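Local structure of phage-related conserved hypothetical protein, BB2244 (Bordetella bronchiseptica, 2BDV) at residues 75-83 against 186-194. The protein is of unknown function, but belongs to the SOS response associated peptidase (SRAP) family and so may act in the response to DNA damage. Residues are numbered along the deposited sequence; the frame is centred on the assembly and turned at random.
Sequences KLETIERHG and RAKEILRAG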
ATOM      1  N   LYS A  75       8.688   4.605   4.504  1.00 18.43           N
ATOM      2  CA  LYS A  75       9.146   5.926   4.077  1.00 22.80           C
ATOM      3  C   LYS A  75      10.045   5.873   2.843  1.00 22.82           C
ATOM      4  O   LYS A  75      11.123   5.280   2.854  1.00 21.74           O
ATOM      5  CB  LYS A  75       9.881   6.640   5.226  1.00 23.48           C
ATOM      6  CG  LYS A  75      10.321   8.070   4.907  1.00 24.87           C
ATOM      7  CD  LYS A  75      11.026   8.707   6.092  1.00 25.10           C
ATOM      8  CE  LYS A  75      10.063   9.034   7.214  1.00 28.25           C
ATOM      9  NZ  LYS A  75       9.241  10.237   6.901  1.00 29.98           N
ATOM     10  N   LEU A  76       9.572   6.511   1.781  1.00 24.20           N
ATOM     11  CA  LEU A  76      10.272   6.570   0.515  1.00 25.46           C
ATOM     12  C   LEU A  76      11.751   6.911   0.673  1.00 26.89           C
ATOM     13  O   LEU A  76      12.613   6.265   0.080  1.00 28.47           O
ATOM     14  CB  LEU A  76       9.577   7.594  -0.386  1.00 25.11           C
ATOM     15  CG  LEU A  76      10.139   7.842  -1.780  1.00 25.08           C
ATOM     16  CD1 LEU A  76      11.423   8.640  -1.660  1.00 26.83           C
ATOM     17  CD2 LEU A  76      10.377   6.512  -2.498  1.00 23.26           C
ATOM     18  N   GLU A  77      12.053   7.918   1.479  1.00 27.62           N
ATOM     19  CA  GLU A  77      13.437   8.322   1.654  1.00 29.58           C
ATOM     20  C   GLU A  77      14.311   7.286   2.348  1.00 28.35           C
ATOM     21  O   GLU A  77      15.487   7.152   2.015  1.00 27.99           O
ATOM     22  CB  GLU A  77      13.509   9.635   2.417  1.00 33.05           C
ATOM     23  CG  GLU A  77      14.893  10.216   2.406  1.00 38.79           C
ATOM     24  CD  GLU A  77      14.898  11.659   2.806  1.00 42.61           C
ATOM     25  OE1 GLU A  77      14.521  11.946   3.965  1.00 43.55           O
ATOM     26  OE2 GLU A  77      15.268  12.500   1.954  1.00 44.42           O
ATOM     27  N   THR A  78      13.755   6.565   3.316  1.00 26.75           N
ATOM     28  CA  THR A  78      14.541   5.543   3.991  1.00 26.81           C
ATOM     29  C   THR A  78      14.892   4.462   2.969  1.00 26.72           C
ATOM     30  O   THR A  78      15.969   3.875   3.022  1.00 29.07           O
ATOM     31  CB  THR A  78      13.778   4.930   5.180  1.00 26.32           C
ATOM     32  OG1 THR A  78      13.591   5.930   6.187  1.00 26.25           O
ATOM     33  CG2 THR A  78      14.561   3.768   5.779  1.00 24.81           C
ATOM     34  N   ILE A  79      13.994   4.219   2.022  1.00 26.52           N
ATOM     35  CA  ILE A  79      14.252   3.222   0.991  1.00 26.95           C
ATOM     36  C   ILE A  79      15.324   3.756   0.033  1.00 29.17           C
ATOM     37  O   ILE A  79      16.182   3.007  -0.432  1.00 28.01           O
ATOM     38  CB  ILE A  79      12.963   2.886   0.197  1.00 25.31           C
ATOM     39  CG1 ILE A  79      11.872   2.422   1.163  1.00 23.82           C
ATOM     40  CG2 ILE A  79      13.250   1.806  -0.836  1.00 24.59           C
ATOM     41  CD1 ILE A  79      10.538   2.147   0.504  1.00 19.54           C
ATOM     42  N   GLU A  80      15.274   5.056  -0.248  1.00 31.31           N
ATOM     43  CA  GLU A  80      16.247   5.687  -1.136  1.00 35.32           C
ATOM     44  C   GLU A  80      17.651   5.692  -0.520  1.00 35.98           C
ATOM     45  O   GLU A  80      18.635   5.387  -1.197  1.00 35.28           O
ATOM     46  CB  GLU A  80      15.834   7.131  -1.450  1.00 36.97           C
ATOM     47  CG  GLU A  80      14.552   7.274  -2.258  1.00 41.03           C
ATOM     48  CD  GLU A  80      14.574   6.444  -3.527  1.00 43.23           C
ATOM     49  OE1 GLU A  80      15.608   6.459  -4.226  1.00 46.04           O
ATOM     50  OE2 GLU A  80      13.556   5.789  -3.833  1.00 44.09           O
ATOM     51  N   ARG A  81      17.730   6.046   0.762  1.00 37.35           N
ATOM     52  CA  ARG A  81      18.999   6.097   1.482  1.00 39.33           C
ATOM     53  C   ARG A  81      19.415   4.680   1.874  1.00 38.95           C
ATOM     54  O   ARG A  81      20.401   4.482   2.586  1.00 40.75           O
ATOM     55  CB  ARG A  81      18.860   6.951   2.753  1.00 40.71           C
ATOM     56  CG  ARG A  81      18.070   8.248   2.580  1.00 45.11           C
ATOM     57  CD  ARG A  81      18.793   9.281   1.725  1.00 49.31           C
ATOM     58  NE  ARG A  81      17.893  10.345   1.276  1.00 51.13           N
ATOM     59  CZ  ARG A  81      18.291  11.476   0.701  1.00 52.25           C
ATOM     60  NH1 ARG A  81      19.583  11.706   0.503  1.00 53.55           N
ATOM     61  NH2 ARG A  81      17.396  12.374   0.311  1.00 52.16           N
ATOM     62  N   HIS A  82      18.645   3.702   1.410  1.00 38.00           N
ATOM     63  CA  HIS A  82      18.899   2.294   1.693  1.00 36.53           C
ATOM     64  C   HIS A  82      19.047   2.073   3.194  1.00 36.17           C
ATOM     65  O   HIS A  82      20.070   1.585   3.669  1.00 36.57           O
ATOM     66  CB  HIS A  82      20.161   1.827   0.957  1.00 36.54           C
ATOM     67  CG  HIS A  82      20.220   0.348   0.735  1.00 36.87           C
ATOM     68  ND1 HIS A  82      21.115  -0.471   1.390  1.00 37.61           N
ATOM     69  CD2 HIS A  82      19.492  -0.462  -0.069  1.00 36.24           C
ATOM     70  CE1 HIS A  82      20.937  -1.719   0.999  1.00 37.72           C
ATOM     71  NE2 HIS A  82      19.956  -1.742   0.113  1.00 38.18           N
ATOM     72  N   GLY A  83      18.011   2.441   3.937  1.00 35.33           N
ATOM     73  CA  GLY A  83      18.049   2.282   5.378  1.00 31.88           C
ATOM     74  C   GLY A  83      17.217   1.124   5.891  1.00 29.65           C
ATOM     75  O   GLY A  83      16.461   0.501   5.142  1.00 29.70           O
ATOM     76  N   ARG A 186      17.342   0.228  -9.977  1.00 24.27           N
ATOM     77  CA  ARG A 186      16.246   0.581 -10.863  1.00 25.30           C
ATOM     78  C   ARG A 186      14.963   0.715 -10.048  1.00 25.86           C
ATOM     79  O   ARG A 186      14.129   1.573 -10.326  1.00 27.78           O
ATOM     80  CB  ARG A 186      16.082  -0.487 -11.955  1.00 26.59           C
ATOM     81  CG  ARG A 186      14.881  -0.275 -12.881  1.00 28.73           C
ATOM     82  CD  ARG A 186      14.916   1.085 -13.582  1.00 29.74           C
ATOM     83  NE  ARG A 186      13.616   1.444 -14.154  1.00 32.08           N
ATOM     84  CZ  ARG A 186      13.254   2.687 -14.459  1.00 32.30           C
ATOM     85  NH1 ARG A 186      14.095   3.691 -14.252  1.00 34.75           N
ATOM     86  NH2 ARG A 186      12.049   2.934 -14.949  1.00 30.18           N
ATOM     87  N   ALA A 187      14.821  -0.130  -9.033  1.00 24.40           N
ATOM     88  CA  ALA A 187      13.646  -0.108  -8.171  1.00 23.85           C
ATOM     89  C   ALA A 187      13.530   1.223  -7.439  1.00 23.68           C
ATOM     90  O   ALA A 187      12.443   1.786  -7.314  1.00 23.09           O
ATOM     91  CB  ALA A 187      13.715  -1.250  -7.158  1.00 22.76           C
ATOM     92  N   LYS A 188      14.652   1.726  -6.947  1.00 24.09           N
ATOM     93  CA  LYS A 188      14.626   2.988  -6.232  1.00 24.09           C
ATOM     94  C   LYS A 188      14.171   4.143  -7.127  1.00 24.74           C
ATOM     95  O   LYS A 188      13.402   4.994  -6.691  1.00 25.72           O
ATOM     96  CB  LYS A 188      15.998   3.252  -5.616  1.00 23.59           C
ATOM     97  CG  LYS A 188      16.270   2.344  -4.426  1.00 25.69           C
ATOM     98  CD  LYS A 188      17.729   2.346  -4.039  1.00 26.92           C
ATOM     99  CE  LYS A 188      17.989   1.402  -2.885  1.00 29.08           C
ATOM    100  NZ  LYS A 188      19.457   1.176  -2.711  1.00 32.55           N
ATOM    101  N   GLU A 189      14.629   4.168  -8.374  1.00 25.83           N
ATOM    102  CA  GLU A 189      14.229   5.221  -9.305  1.00 29.29           C
ATOM    103  C   GLU A 189      12.717   5.204  -9.546  1.00 29.01           C
ATOM    104  O   GLU A 189      12.049   6.238  -9.470  1.00 27.78           O
ATOM    105  CB  GLU A 189      14.950   5.057 -10.650  1.00 31.26           C
ATOM    106  CG  GLU A 189      16.426   5.459 -10.650  1.00 34.03           C
ATOM    107  CD  GLU A 189      17.103   5.187 -11.984  1.00 36.01           C
ATOM    108  OE1 GLU A 189      18.255   5.645 -12.183  1.00 35.68           O
ATOM    109  OE2 GLU A 189      16.484   4.504 -12.833  1.00 37.25           O
ATOM    110  N   ILE A 190      12.187   4.020  -9.841  1.00 29.86           N
ATOM    111  CA  ILE A 190      10.761   3.844 -10.104  1.00 29.57           C
ATOM    112  C   ILE A 190       9.916   4.419  -8.970  1.00 29.95           C
ATOM    113  O   ILE A 190       8.906   5.076  -9.201  1.00 28.84           O
ATOM    114  CB  ILE A 190      10.414   2.347 -10.270  1.00 28.77           C
ATOM    115  CG1 ILE A 190      11.106   1.789 -11.516  1.00 27.05           C
ATOM    116  CG2 ILE A 190       8.903   2.159 -10.393  1.00 30.87           C
ATOM    117  CD1 ILE A 190      10.824   0.326 -11.772  1.00 24.25           C
ATOM    118  N   LEU A 191      10.359   4.171  -7.747  1.00 29.93           N
ATOM    119  CA  LEU A 191       9.654   4.616  -6.566  1.00 32.05           C
ATOM    120  C   LEU A 191       9.280   6.090  -6.536  1.00 33.79           C
ATOM    121  O   LEU A 191       8.279   6.457  -5.925  1.00 36.11           O
ATOM    122  CB  LEU A 191      10.469   4.263  -5.333  1.00 30.21           C
ATOM    123  CG  LEU A 191       9.699   3.516  -4.251  1.00 30.98           C
ATOM    124  CD1 LEU A 191       8.717   2.510  -4.850  1.00 30.42           C
ATOM    125  CD2 LEU A 191      10.702   2.833  -3.356  1.00 29.35           C
ATOM    126  N   ARG A 192      10.067   6.941  -7.184  1.00 35.06           N
ATOM    127  CA  ARG A 192       9.745   8.363  -7.187  1.00 34.92           C
ATOM    128  C   ARG A 192       8.947   8.805  -8.406  1.00 33.68           C
ATOM    129  O   ARG A 192       8.747  10.000  -8.626  1.00 33.37           O
ATOM    130  CB  ARG A 192      11.010   9.213  -7.062  1.00 37.91           C
ATOM    131  CG  ARG A 192      12.153   8.803  -7.960  1.00 43.25           C
ATOM    132  CD  ARG A 192      13.308   9.775  -7.798  1.00 46.02           C
ATOM    133  NE  ARG A 192      13.503  10.183  -6.403  1.00 49.00           N
ATOM    134  CZ  ARG A 192      13.782   9.352  -5.402  1.00 50.95           C
ATOM    135  NH1 ARG A 192      13.898   8.050  -5.633  1.00 51.56           N
ATOM    136  NH2 ARG A 192      13.962   9.825  -4.169  1.00 50.41           N
ATOM    137  N   ALA A 193       8.486   7.840  -9.191  1.00 31.58           N
ATOM    138  CA  ALA A 193       7.694   8.149 -10.373  1.00 30.20           C
ATOM    139  C   ALA A 193       6.222   7.902 -10.065  1.00 29.74           C
ATOM    140  O   ALA A 193       5.451   7.527 -10.942  1.00 30.54           O
ATOM    141  CB  ALA A 193       8.137   7.288 -11.546  1.00 29.82           C
ATOM    142  N   GLY A 194       5.837   8.115  -8.810  1.00 30.23           N
ATOM    143  CA  GLY A 194       4.453   7.907  -8.421  1.00 30.10           C
ATOM    144  C   GLY A 194       3.495   8.890  -9.072  1.00 29.20           C
ATOM    145  O   GLY A 194       3.878  10.013  -9.388  1.00 28.66           O
TER
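Leu76 packs against Leu191, the two chains lying alongside and pointing opposite ways, with Leu76 CD2 3.5 Å from Leu191 CG. Ile79, the second apolar partner of Leu191, lies roughly perpendicular to it and sets its CG2 3.7 Å from Leu191 CD2. On the sheet side, both Ile79 and Leu191 touch Val150 of strand 147-151, and they meet Leu132 and Ala130 of strand 126-133 respectively. Helix 76-80 and helix 184-191 thus pack side by side on the mixed sheet of this SRAP-family fold, nearly antiparallel; over residues 76-80 and 186-191 their axes come within 10.2 Å, at 156°. Helix 76-80 follows directly on edge strand 73-75 of that sheet and ends in a Schellman motif, with His82 at positive phi.

Charged groups lie beside the leucines. Glu80, its chain bent at chi2 (-53°), turns its carboxylate to Arg192 in a salt bridge, OE1 to NH1. NH1 is modelled too close to the carboxylate, so its place is doubtful; as modelled the planes stand 81° apart, which does not suit a flat, two-pronged pairing. Glu80 OE2 also sits 3.0 Å from Lys188 O, and both are acceptors. Lys188 reaches out extended beyond CG, bringing CE to 3.4 Å from Ile79 O at the helix end and NZ to 3.1 Å from His82 CD2, an oblique approach to the ring.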